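Local coordinates for protein abietadiene synthase, chloroplastic (PDB 3S9V) that is a large, mainly helical chloroplast protein of the terpene synthase family, with an N-terminal terpene synthase domain and a metal-binding family domain, at residues A[420-425]-A[757-762]; A[436-441]-A[466-471]; A[503-508]-A[778-783]; A[512-517]-A[751-756]. All coordinates share one frame; numbering follows the deposited sequence.

Contact 1: residues A[420-425]-A[757-762]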
# COMPACT_ATOMS: atom_id res chain seq x y z
N ALA A 420 -2.07 3.31 -8.09
CA ALA A 420 -3.15 2.97 -7.18
C ALA A 420 -4.53 3.10 -7.81
O ALA A 420 -5.42 2.31 -7.51
CB ALA A 420 -3.08 3.84 -5.93
N LEU A 421 -4.72 4.09 -8.68
CA LEU A 421 -6.01 4.28 -9.31
C LEU A 421 -6.28 3.31 -10.46
O LEU A 421 -7.40 2.84 -10.62
CB LEU A 421 -6.18 5.72 -9.80
CG LEU A 421 -6.44 6.73 -8.68
CD1 LEU A 421 -6.55 8.13 -9.24
CD2 LEU A 421 -7.71 6.34 -7.94
N LYS A 422 -5.25 3.00 -11.24
CA LYS A 422 -5.42 2.09 -12.36
C LYS A 422 -5.32 0.63 -11.93
O LYS A 422 -6.01 -0.23 -12.47
CB LYS A 422 -4.40 2.40 -13.46
CG LYS A 422 -4.68 1.70 -14.77
CD LYS A 422 -3.68 2.11 -15.83
CE LYS A 422 -3.96 1.45 -17.16
NZ LYS A 422 -2.96 1.85 -18.19
N TYR A 423 -4.45 0.34 -10.96
CA TYR A 423 -4.28 -1.02 -10.47
C TYR A 423 -4.59 -1.17 -8.98
O TYR A 423 -3.68 -1.39 -8.16
CB TYR A 423 -2.85 -1.49 -10.75
CG TYR A 423 -2.50 -1.48 -12.23
CD1 TYR A 423 -3.13 -2.35 -13.12
CD2 TYR A 423 -1.57 -0.57 -12.74
CE1 TYR A 423 -2.86 -2.31 -14.49
CE2 TYR A 423 -1.29 -0.53 -14.11
CZ TYR A 423 -1.94 -1.40 -14.97
OH TYR A 423 -1.67 -1.35 -16.32
N PRO A 424 -5.88 -1.04 -8.61
CA PRO A 424 -6.34 -1.16 -7.22
C PRO A 424 -6.08 -2.56 -6.69
O PRO A 424 -5.64 -3.45 -7.42
CB PRO A 424 -7.84 -0.89 -7.32
CG PRO A 424 -7.99 -0.09 -8.55
CD PRO A 424 -7.01 -0.72 -9.50
N TRP A 425 -6.39 -2.74 -5.41
CA TRP A 425 -6.25 -4.00 -4.68
C TRP A 425 -6.50 -5.26 -5.53
O TRP A 425 -5.61 -6.08 -5.75
CB TRP A 425 -7.21 -3.95 -3.49
CG TRP A 425 -7.31 -5.19 -2.66
CD1 TRP A 425 -8.45 -5.88 -2.37
CD2 TRP A 425 -6.26 -5.83 -1.93
NE1 TRP A 425 -8.17 -6.92 -1.51
CE2 TRP A 425 -6.83 -6.91 -1.23
CE3 TRP A 425 -4.88 -5.60 -1.81
CZ2 TRP A 425 -6.09 -7.76 -0.41
CZ3 TRP A 425 -4.13 -6.44 -0.99
CH2 TRP A 425 -4.74 -7.51 -0.30
N PHE A 757 -6.17 -9.37 -16.20
CA PHE A 757 -6.23 -9.67 -17.62
C PHE A 757 -7.49 -9.18 -18.30
O PHE A 757 -7.46 -8.80 -19.46
CB PHE A 757 -6.08 -11.18 -17.86
CG PHE A 757 -4.68 -11.69 -17.74
CD1 PHE A 757 -4.38 -13.02 -18.02
CD2 PHE A 757 -3.64 -10.85 -17.35
CE1 PHE A 757 -3.08 -13.51 -17.92
CE2 PHE A 757 -2.34 -11.32 -17.24
CZ PHE A 757 -2.06 -12.66 -17.53
N TYR A 758 -8.61 -9.19 -17.58
CA TYR A 758 -9.88 -8.78 -18.15
C TYR A 758 -10.43 -7.50 -17.53
O TYR A 758 -11.64 -7.29 -17.51
CB TYR A 758 -10.91 -9.90 -18.00
CG TYR A 758 -10.49 -11.19 -18.68
CD1 TYR A 758 -10.64 -11.35 -20.06
CD2 TYR A 758 -9.92 -12.22 -17.95
CE1 TYR A 758 -10.21 -12.53 -20.70
CE2 TYR A 758 -9.49 -13.39 -18.57
CZ TYR A 758 -9.64 -13.54 -19.94
OH TYR A 758 -9.20 -14.71 -20.53
N MET A 759 -9.54 -6.65 -17.04
CA MET A 759 -9.96 -5.40 -16.42
C MET A 759 -10.64 -4.45 -17.39
O MET A 759 -10.43 -4.51 -18.61
CB MET A 759 -8.76 -4.70 -15.76
CG MET A 759 -7.68 -4.22 -16.71
SD MET A 759 -6.29 -3.49 -15.81
CE MET A 759 -7.02 -1.94 -15.27
N GLN A 760 -11.47 -3.57 -16.84
CA GLN A 760 -12.19 -2.57 -17.61
C GLN A 760 -11.17 -1.61 -18.22
O GLN A 760 -10.52 -0.85 -17.51
CB GLN A 760 -13.15 -1.81 -16.70
CG GLN A 760 -14.07 -0.85 -17.43
CD GLN A 760 -15.00 -1.57 -18.38
OE1 GLN A 760 -15.84 -2.37 -17.97
NE2 GLN A 760 -14.85 -1.28 -19.67
N GLY A 761 -11.02 -1.67 -19.54
CA GLY A 761 -10.06 -0.80 -20.20
C GLY A 761 -10.55 0.63 -20.30
O GLY A 761 -10.67 1.33 -19.29
N ASP A 762 -10.84 1.07 -21.52
CA ASP A 762 -11.33 2.42 -21.77
C ASP A 762 -11.91 2.50 -23.18
O ASP A 762 -11.75 1.58 -23.98
CB ASP A 762 -10.20 3.44 -21.62
CG ASP A 762 -9.04 3.17 -22.56
OD1 ASP A 762 -8.13 4.03 -22.65
OD2 ASP A 762 -9.03 2.09 -23.20

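Contact 2: residues A[436-441]-A[466-471]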
# COMPACT_ATOMS: atom_id res chain seq x y z
N SER A 436 6.58 -1.15 -9.48
CA SER A 436 6.10 0.23 -9.51
C SER A 436 6.72 1.05 -8.38
O SER A 436 7.31 2.11 -8.60
CB SER A 436 4.57 0.26 -9.40
OG SER A 436 4.06 1.57 -9.55
N TYR A 437 6.60 0.55 -7.16
CA TYR A 437 7.13 1.27 -6.02
C TYR A 437 8.65 1.40 -6.05
O TYR A 437 9.21 2.42 -5.64
CB TYR A 437 6.67 0.63 -4.71
CG TYR A 437 6.75 1.59 -3.55
CD1 TYR A 437 6.16 2.86 -3.63
CD2 TYR A 437 7.43 1.26 -2.38
CE1 TYR A 437 6.24 3.76 -2.57
CE2 TYR A 437 7.52 2.16 -1.32
CZ TYR A 437 6.93 3.40 -1.42
OH TYR A 437 7.02 4.29 -0.39
N ILE A 438 9.33 0.36 -6.55
CA ILE A 438 10.78 0.39 -6.65
C ILE A 438 11.20 1.61 -7.47
O ILE A 438 12.25 2.21 -7.21
CB ILE A 438 11.30 -0.92 -7.30
CG1 ILE A 438 11.24 -2.05 -6.28
CG2 ILE A 438 12.73 -0.73 -7.84
CD1 ILE A 438 11.79 -3.36 -6.77
N GLU A 439 10.38 2.00 -8.44
CA GLU A 439 10.71 3.15 -9.27
C GLU A 439 10.22 4.49 -8.73
O GLU A 439 10.78 5.53 -9.05
CB GLU A 439 10.17 2.94 -10.69
CG GLU A 439 10.81 1.76 -11.39
CD GLU A 439 10.28 1.54 -12.79
OE1 GLU A 439 9.05 1.46 -12.96
OE2 GLU A 439 11.11 1.45 -13.73
N ASN A 440 9.18 4.46 -7.89
CA ASN A 440 8.63 5.68 -7.32
C ASN A 440 9.15 5.99 -5.91
O ASN A 440 9.00 7.11 -5.43
CB ASN A 440 7.10 5.61 -7.28
CG ASN A 440 6.47 5.59 -8.66
OD1 ASN A 440 6.71 6.48 -9.47
ND2 ASN A 440 5.67 4.57 -8.94
N TYR A 441 9.74 5.00 -5.26
CA TYR A 441 10.25 5.18 -3.91
C TYR A 441 11.44 6.13 -3.80
O TYR A 441 12.46 5.95 -4.48
CB TYR A 441 10.63 3.82 -3.32
CG TYR A 441 11.22 3.89 -1.93
CD1 TYR A 441 10.48 4.37 -0.86
CD2 TYR A 441 12.54 3.49 -1.70
CE1 TYR A 441 11.03 4.44 0.42
CE2 TYR A 441 13.10 3.56 -0.42
CZ TYR A 441 12.33 4.04 0.63
OH TYR A 441 12.87 4.09 1.90
N LEU A 466 18.11 -3.16 -1.45
CA LEU A 466 17.71 -4.55 -1.31
C LEU A 466 16.57 -4.92 -2.25
O LEU A 466 16.56 -6.00 -2.83
CB LEU A 466 17.29 -4.84 0.13
CG LEU A 466 16.79 -6.26 0.38
CD1 LEU A 466 17.89 -7.26 0.03
CD2 LEU A 466 16.38 -6.39 1.84
N ALA A 467 15.61 -4.00 -2.42
CA ALA A 467 14.47 -4.22 -3.29
C ALA A 467 14.89 -4.46 -4.74
O ALA A 467 14.30 -5.28 -5.45
CB ALA A 467 13.52 -3.02 -3.23
N LYS A 468 15.91 -3.74 -5.19
CA LYS A 468 16.39 -3.89 -6.56
C LYS A 468 17.17 -5.20 -6.73
O LYS A 468 16.92 -5.97 -7.66
CB LYS A 468 17.25 -2.69 -6.96
CG LYS A 468 16.47 -1.39 -7.06
CD LYS A 468 17.35 -0.24 -7.55
CE LYS A 468 16.53 1.02 -7.77
NZ LYS A 468 17.38 2.18 -8.16
N LEU A 469 18.10 -5.45 -5.81
CA LEU A 469 18.89 -6.67 -5.88
C LEU A 469 18.00 -7.91 -5.79
O LEU A 469 18.21 -8.89 -6.51
CB LEU A 469 19.92 -6.70 -4.73
CG LEU A 469 21.14 -5.78 -4.85
CD1 LEU A 469 21.91 -5.75 -3.54
CD2 LEU A 469 22.04 -6.27 -5.98
N ASP A 470 17.01 -7.87 -4.92
CA ASP A 470 16.12 -9.01 -4.73
C ASP A 470 15.19 -9.19 -5.92
O ASP A 470 14.94 -10.33 -6.34
CB ASP A 470 15.30 -8.84 -3.44
CG ASP A 470 14.59 -10.13 -3.01
OD1 ASP A 470 15.27 -11.18 -2.89
OD2 ASP A 470 13.36 -10.10 -2.80
N PHE A 471 14.70 -8.09 -6.47
CA PHE A 471 13.80 -8.16 -7.62
C PHE A 471 14.49 -8.75 -8.84
O PHE A 471 13.90 -9.57 -9.55
CB PHE A 471 13.25 -6.78 -7.96
CG PHE A 471 12.24 -6.79 -9.07
CD1 PHE A 471 12.65 -6.80 -10.40
CD2 PHE A 471 10.87 -6.80 -8.79
CE1 PHE A 471 11.71 -6.81 -11.43
CE2 PHE A 471 9.93 -6.82 -9.81
CZ PHE A 471 10.35 -6.82 -11.14

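Contact 3: residues A[503-508]-A[778-783]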
# COMPACT_ATOMS: atom_id res chain seq x y z
N ARG A 503 1.12 -20.05 -25.99
CA ARG A 503 1.31 -18.86 -25.15
C ARG A 503 1.85 -19.17 -23.76
O ARG A 503 1.31 -18.69 -22.75
CB ARG A 503 -0.02 -18.10 -25.05
CG ARG A 503 -1.22 -18.99 -24.82
CD ARG A 503 -2.51 -18.18 -24.91
NE ARG A 503 -3.67 -19.04 -25.13
CZ ARG A 503 -4.88 -18.58 -25.45
NH1 ARG A 503 -5.08 -17.28 -25.60
NH2 ARG A 503 -5.88 -19.43 -25.64
N VAL A 504 2.92 -19.95 -23.70
CA VAL A 504 3.54 -20.34 -22.44
C VAL A 504 3.99 -19.14 -21.61
O VAL A 504 3.82 -19.12 -20.40
CB VAL A 504 4.76 -21.26 -22.68
CG1 VAL A 504 5.46 -21.57 -21.36
CG2 VAL A 504 4.32 -22.55 -23.35
N THR A 505 4.58 -18.14 -22.28
CA THR A 505 5.06 -16.94 -21.61
C THR A 505 3.93 -16.20 -20.91
O THR A 505 4.02 -15.86 -19.73
CB THR A 505 5.70 -15.96 -22.61
OG1 THR A 505 6.80 -16.60 -23.28
CG2 THR A 505 6.20 -14.72 -21.89
N GLU A 506 2.88 -15.93 -21.67
CA GLU A 506 1.71 -15.24 -21.16
C GLU A 506 1.13 -15.99 -19.96
O GLU A 506 0.71 -15.37 -18.98
CB GLU A 506 0.68 -15.15 -22.30
CG GLU A 506 -0.58 -14.37 -22.03
CD GLU A 506 -1.41 -14.23 -23.30
OE1 GLU A 506 -0.91 -13.60 -24.26
OE2 GLU A 506 -2.54 -14.76 -23.34
N ILE A 507 1.12 -17.31 -20.04
CA ILE A 507 0.60 -18.15 -18.97
C ILE A 507 1.55 -18.26 -17.77
O ILE A 507 1.11 -18.32 -16.62
CB ILE A 507 0.28 -19.57 -19.48
CG1 ILE A 507 -0.93 -19.52 -20.41
CG2 ILE A 507 0.02 -20.51 -18.31
CD1 ILE A 507 -1.33 -20.87 -20.96
N TYR A 508 2.85 -18.28 -18.04
CA TYR A 508 3.84 -18.39 -16.98
C TYR A 508 3.89 -17.10 -16.16
O TYR A 508 4.25 -17.10 -14.98
CB TYR A 508 5.22 -18.68 -17.55
CG TYR A 508 6.29 -18.71 -16.49
CD1 TYR A 508 6.31 -19.71 -15.52
CD2 TYR A 508 7.24 -17.69 -16.41
CE1 TYR A 508 7.24 -19.69 -14.49
CE2 TYR A 508 8.18 -17.66 -15.38
CZ TYR A 508 8.17 -18.67 -14.42
OH TYR A 508 9.07 -18.63 -13.38
N ASN A 778 7.52 -6.07 -17.77
CA ASN A 778 7.84 -5.57 -16.43
C ASN A 778 8.15 -6.62 -15.39
O ASN A 778 8.92 -6.38 -14.46
CB ASN A 778 6.70 -4.71 -15.87
CG ASN A 778 6.55 -3.40 -16.60
OD1 ASN A 778 7.53 -2.69 -16.83
ND2 ASN A 778 5.31 -3.06 -16.95
N CYS A 779 7.54 -7.79 -15.53
CA CYS A 779 7.74 -8.85 -14.56
C CYS A 779 8.85 -9.83 -14.90
O CYS A 779 9.60 -10.25 -14.02
CB CYS A 779 6.42 -9.61 -14.36
SG CYS A 779 6.47 -10.99 -13.19
N LEU A 780 8.97 -10.17 -16.18
CA LEU A 780 9.96 -11.16 -16.58
C LEU A 780 11.20 -10.72 -17.35
O LEU A 780 12.21 -11.41 -17.31
CB LEU A 780 9.27 -12.27 -17.38
CG LEU A 780 8.04 -12.97 -16.77
CD1 LEU A 780 7.49 -13.97 -17.78
CD2 LEU A 780 8.42 -13.66 -15.48
N PHE A 781 11.13 -9.60 -18.07
CA PHE A 781 12.29 -9.21 -18.86
C PHE A 781 13.08 -7.97 -18.45
O PHE A 781 14.27 -8.06 -18.18
CB PHE A 781 11.86 -9.11 -20.33
CG PHE A 781 11.22 -10.36 -20.85
CD1 PHE A 781 11.85 -11.60 -20.68
CD2 PHE A 781 9.99 -10.32 -21.48
CE1 PHE A 781 11.25 -12.78 -21.12
CE2 PHE A 781 9.38 -11.49 -21.93
CZ PHE A 781 10.02 -12.73 -21.75
N GLN A 782 12.41 -6.82 -18.42
CA GLN A 782 13.06 -5.57 -18.04
C GLN A 782 13.43 -5.60 -16.55
O GLN A 782 12.56 -5.70 -15.69
CB GLN A 782 12.10 -4.41 -18.31
CG GLN A 782 12.76 -3.06 -18.49
CD GLN A 782 12.63 -2.55 -19.91
OE1 GLN A 782 11.52 -2.35 -20.41
NE2 GLN A 782 13.76 -2.35 -20.57
N PRO A 783 14.74 -5.55 -16.23
CA PRO A 783 15.11 -5.57 -14.81
C PRO A 783 14.98 -4.17 -14.22
O PRO A 783 14.88 -3.19 -14.96
CB PRO A 783 16.57 -6.05 -14.83
CG PRO A 783 16.70 -6.74 -16.15
CD PRO A 783 15.91 -5.83 -17.06

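Contact 4: residues A[512-517]-A[751-756]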
# COMPACT_ATOMS: atom_id res chain seq x y z
N ALA A 512 4.07 -16.40 -11.79
CA ALA A 512 5.32 -15.70 -11.56
C ALA A 512 5.08 -14.33 -10.94
O ALA A 512 5.89 -13.82 -10.19
CB ALA A 512 6.09 -15.55 -12.88
N SER A 513 3.94 -13.73 -11.25
CA SER A 513 3.61 -12.42 -10.73
C SER A 513 3.20 -12.42 -9.25
O SER A 513 3.30 -11.38 -8.59
CB SER A 513 2.48 -11.79 -11.55
OG SER A 513 1.22 -12.31 -11.15
N PHE A 514 2.75 -13.56 -8.72
CA PHE A 514 2.34 -13.60 -7.32
C PHE A 514 3.04 -14.59 -6.40
O PHE A 514 3.30 -14.27 -5.24
CB PHE A 514 0.80 -13.72 -7.19
CG PHE A 514 0.23 -15.02 -7.73
CD1 PHE A 514 0.23 -16.17 -6.94
CD2 PHE A 514 -0.34 -15.07 -9.00
CE1 PHE A 514 -0.33 -17.37 -7.42
CE2 PHE A 514 -0.90 -16.26 -9.49
CZ PHE A 514 -0.89 -17.41 -8.69
N ILE A 515 3.35 -15.80 -6.87
CA ILE A 515 4.08 -16.77 -6.04
C ILE A 515 5.47 -16.87 -6.65
O ILE A 515 5.88 -17.91 -7.17
CB ILE A 515 3.42 -18.18 -6.00
CG1 ILE A 515 3.10 -18.66 -7.42
CG2 ILE A 515 2.18 -18.13 -5.13
CD1 ILE A 515 2.73 -20.14 -7.49
N PHE A 516 6.17 -15.76 -6.57
CA PHE A 516 7.50 -15.56 -7.12
C PHE A 516 8.71 -16.15 -6.39
O PHE A 516 9.75 -16.36 -7.01
CB PHE A 516 7.71 -14.06 -7.26
CG PHE A 516 7.55 -13.32 -5.96
CD1 PHE A 516 8.64 -13.10 -5.12
CD2 PHE A 516 6.30 -12.87 -5.55
CE1 PHE A 516 8.48 -12.46 -3.90
CE2 PHE A 516 6.13 -12.22 -4.33
CZ PHE A 516 7.22 -12.02 -3.51
N GLU A 517 8.59 -16.40 -5.09
CA GLU A 517 9.72 -16.93 -4.33
C GLU A 517 10.42 -18.12 -4.99
O GLU A 517 9.76 -18.99 -5.57
CB GLU A 517 9.29 -17.33 -2.90
CG GLU A 517 8.76 -16.20 -2.02
CD GLU A 517 7.26 -15.95 -2.18
OE1 GLU A 517 6.58 -15.71 -1.15
OE2 GLU A 517 6.76 -16.00 -3.32
N ALA A 751 -7.63 -15.26 -8.61
CA ALA A 751 -8.79 -14.40 -8.93
C ALA A 751 -8.28 -13.03 -9.41
O ALA A 751 -8.80 -12.47 -10.38
CB ALA A 751 -9.70 -14.22 -7.70
N ARG A 752 -7.25 -12.51 -8.75
CA ARG A 752 -6.69 -11.21 -9.12
C ARG A 752 -6.13 -11.21 -10.54
O ARG A 752 -6.36 -10.26 -11.29
CB ARG A 752 -5.58 -10.81 -8.15
CG ARG A 752 -6.04 -10.73 -6.71
CD ARG A 752 -4.87 -10.49 -5.78
NE ARG A 752 -4.65 -9.08 -5.52
CZ ARG A 752 -3.73 -8.61 -4.69
NH1 ARG A 752 -2.93 -9.45 -4.05
NH2 ARG A 752 -3.63 -7.31 -4.47
N ILE A 753 -5.40 -12.26 -10.89
CA ILE A 753 -4.83 -12.36 -12.22
C ILE A 753 -5.93 -12.16 -13.27
O ILE A 753 -5.71 -11.51 -14.28
CB ILE A 753 -4.12 -13.72 -12.43
CG1 ILE A 753 -2.69 -13.64 -11.92
CG2 ILE A 753 -4.09 -14.10 -13.91
CD1 ILE A 753 -1.84 -12.60 -12.64
N MET A 754 -7.12 -12.71 -13.01
CA MET A 754 -8.23 -12.57 -13.94
C MET A 754 -8.76 -11.13 -13.95
O MET A 754 -9.10 -10.59 -15.00
CB MET A 754 -9.35 -13.55 -13.59
CG MET A 754 -9.01 -15.02 -13.83
SD MET A 754 -8.74 -15.47 -15.57
CE MET A 754 -10.44 -15.48 -16.17
N GLN A 755 -8.83 -10.51 -12.78
CA GLN A 755 -9.29 -9.14 -12.70
C GLN A 755 -8.33 -8.27 -13.53
O GLN A 755 -8.76 -7.30 -14.16
CB GLN A 755 -9.30 -8.66 -11.25
CG GLN A 755 -10.41 -9.25 -10.40
CD GLN A 755 -11.77 -8.98 -10.98
OE1 GLN A 755 -12.06 -7.87 -11.41
NE2 GLN A 755 -12.63 -9.99 -10.99
N LEU A 756 -7.05 -8.61 -13.54
CA LEU A 756 -6.05 -7.85 -14.29
C LEU A 756 -6.13 -8.10 -15.80
O LEU A 756 -6.16 -7.16 -16.59
CB LEU A 756 -4.64 -8.17 -13.79
CG LEU A 756 -3.50 -7.43 -14.52
CD1 LEU A 756 -3.60 -5.93 -14.27
CD2 LEU A 756 -2.16 -7.95 -14.03

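Contact 1: residues A[420-425]-A[757-762]
Met759 reaches across to Lys422 and Tyr423 and makes a Met-aromatic contact at the end of helix 413-422. It lies in the loop after helix 741-757 and buries more surface here than any other residue of the two segments. Its CG stands between its own backbone N and carbonyl carbon (chi1 65°), and the chain then runs straight to SD before bending at chi3 (-73°), which turns the methyl group toward Lys422. Met759 SD meets Tyr423 CE1 at 3.9 Å. Met759 SD lies 5.1 Å from the centroid of the Tyr423 ring and 68° off its normal, an oblique approach in which the two side chains cross at about a right angle. A long, flexible thioether suits this place because it can bridge a wide gap: Met759 CA is 9.3 Å from Tyr423 CA.

Tyr423 is the first residue beyond the helix, and its hydroxyl is hydrogen-bonded to His775, which fixes the outer end of the ring. Lys422 contributes its aliphatic part to the same ring, its CG standing 4.1 Å above one face of Tyr423, offset toward the rim. The long lysine chain carries its charge beyond this apolar patch to a salt bridge with Glu771. The patch is small and lies at the surface. On its helical side, Met759 CE closes to 3.4 Å from Lys422 O, a methyl-to-carbonyl van der Waals contact.

Contact 2: residues A[436-441]-A[466-471]
The carbonyl oxygen of Ala467 accepts the helical hydrogen bond from Phe471 N at 3.0 Å and is also touched, at 3.4 Å, by Ile438 CD1, a van der Waals contact. This is the buried meeting of two helices, 430-440 and 461-491, running roughly antiparallel with a crossing angle of -143°. The axes of the two short segments approach to 10.4 Å, and Ile438 supplies the side chain on the 430-440 side that makes every contact across.

Ile438 suits the position because its two branches diverge to separate partners. The CG1 arm is anti to its carbonyl carbon (chi1 -76°) and, being extended at chi2, runs out over the partner helix, where Ile438 CG1 touches Ala467 CB at 3.9 Å. The small methyl of Ala467 lets the isoleucine come close to the helix backbone, hence the contact with the carbonyl. One turn on, Ile438 CD1 meets Phe471 CB at 3.9 Å, and its approach to the phenyl ring is oblique. The other branch, CG2, goes to the aliphatic stem of Lys468, which is extended beyond CG and lies across it.

Farther along helix 461-491, Asp470 turns to Arg287 in a salt bridge, and Tyr441, just past helix 430-440, bonds through its hydroxyl to Ile458 and Asn460. Lys468 meets the isoleucine with methylenes rather than its charge: Lys468 CG is 3.9 Å from Ile438 CG2.

Contact 3: residues A[503-508]-A[778-783]
Leu780 sets CD1 at the edge of the Tyr508 ring, near its plane, 4.0 Å from Tyr508 CD2; Leu780 CD2 comes to Tyr508 CE2 at the same distance, farther out of that plane. The leucine CG is anti to its carbonyl carbon (chi1 -52°), which aims the fork at helix 504-514. Leu780 CD1 also lies 4.4 Å from Thr505 CG2, one turn before the tyrosine. A forked apolar residue fits here since it can span both neighbours at once. Tyr508 keeps its polar end elsewhere, its hydroxyl bonded to Glu481 of helix 461-491.

Here helix 768-781, which takes a wider pi-type turn at 778-781, packs on the start of helix 504-514 in the all-helical terpene synthase fold. Phe781 follows and also reaches Thr505. One face of the Phe781 ring is covered by Leu780 CB, 4.2 Å above the plane and over its centre. The tip of the ring, Phe781 CZ, approaches Thr505 CG2 at 4.3 Å, obliquely. Threonine serves both needs, giving its methyl to the phenyl and its hydroxyl OG1 to Arg486. Farther on, Gln782 gives its carbonyl O to Gln475 and Arg435.

Contact 4: residues A[512-517]-A[751-756]
Ile753 is met by Ser513 and Phe514 where the C-terminal region of helix 504-514 lies against helix 741-757, a buried helix-to-helix junction of the alpha-helical terpene synthase fold. The nearest backbones are Ser513 and Ile753, whose CA atoms are 8.6 Å apart, so the gap is bridged by side chains.

The apolar part is the meeting of Phe514 with Ile753. Ile753 CG1 sits at the edge of the phenyl ring, near its plane, 4.0 Å from both CD2 and CE2 of Phe514. The two side chains cross at about a right angle. Phe514 CG stands between its backbone N and carbonyl carbon (chi1 65°), a torsion that brings the CD2-CE2 side of the ring to Ile753. An aliphatic isoleucine suits the place: CG1 meets the aromatic edge while its end carbon CD1 reaches Ser513, and nothing in it needs a polar partner.

The polar part belongs to Ser513. Its hydroxyl is hydrogen-bonded to the carbonyl O of Ser510, one turn back in its own helix, as is common for a serine buried in a helix. Thus satisfied, it tolerates the hydrocarbon beside it. Met429, from a loop, touches both Ser513 and Ile753. The closest approach is between Ser513 OG and the terminal methyl CD1 of Ile753, at 3.4 Å, and it is a van der Waals contact.

Contacts 1, 3 and 4 pack C-terminal segments on parts of the chain more than 230 residues earlier, while contact 2 joins helices 430-440 and 461-491. Contacts 3 and 4 lie 12 Å apart, centre to centre, and share helix 504-514, which meets helix 768-781 in contact 3 and, farther along, helix 741-757 in contact 4. Contact 1, using the loop after helix 741-757, touches contact 4, their centres 14 Å apart. The centre of contact 2 is about 18 Å from those of contacts 3 and 4 and 22 Å from that of contact 1. Along the chain, contacts 2 and 4 nest inside contact 1; contact 3 crosses it and encloses contact 4.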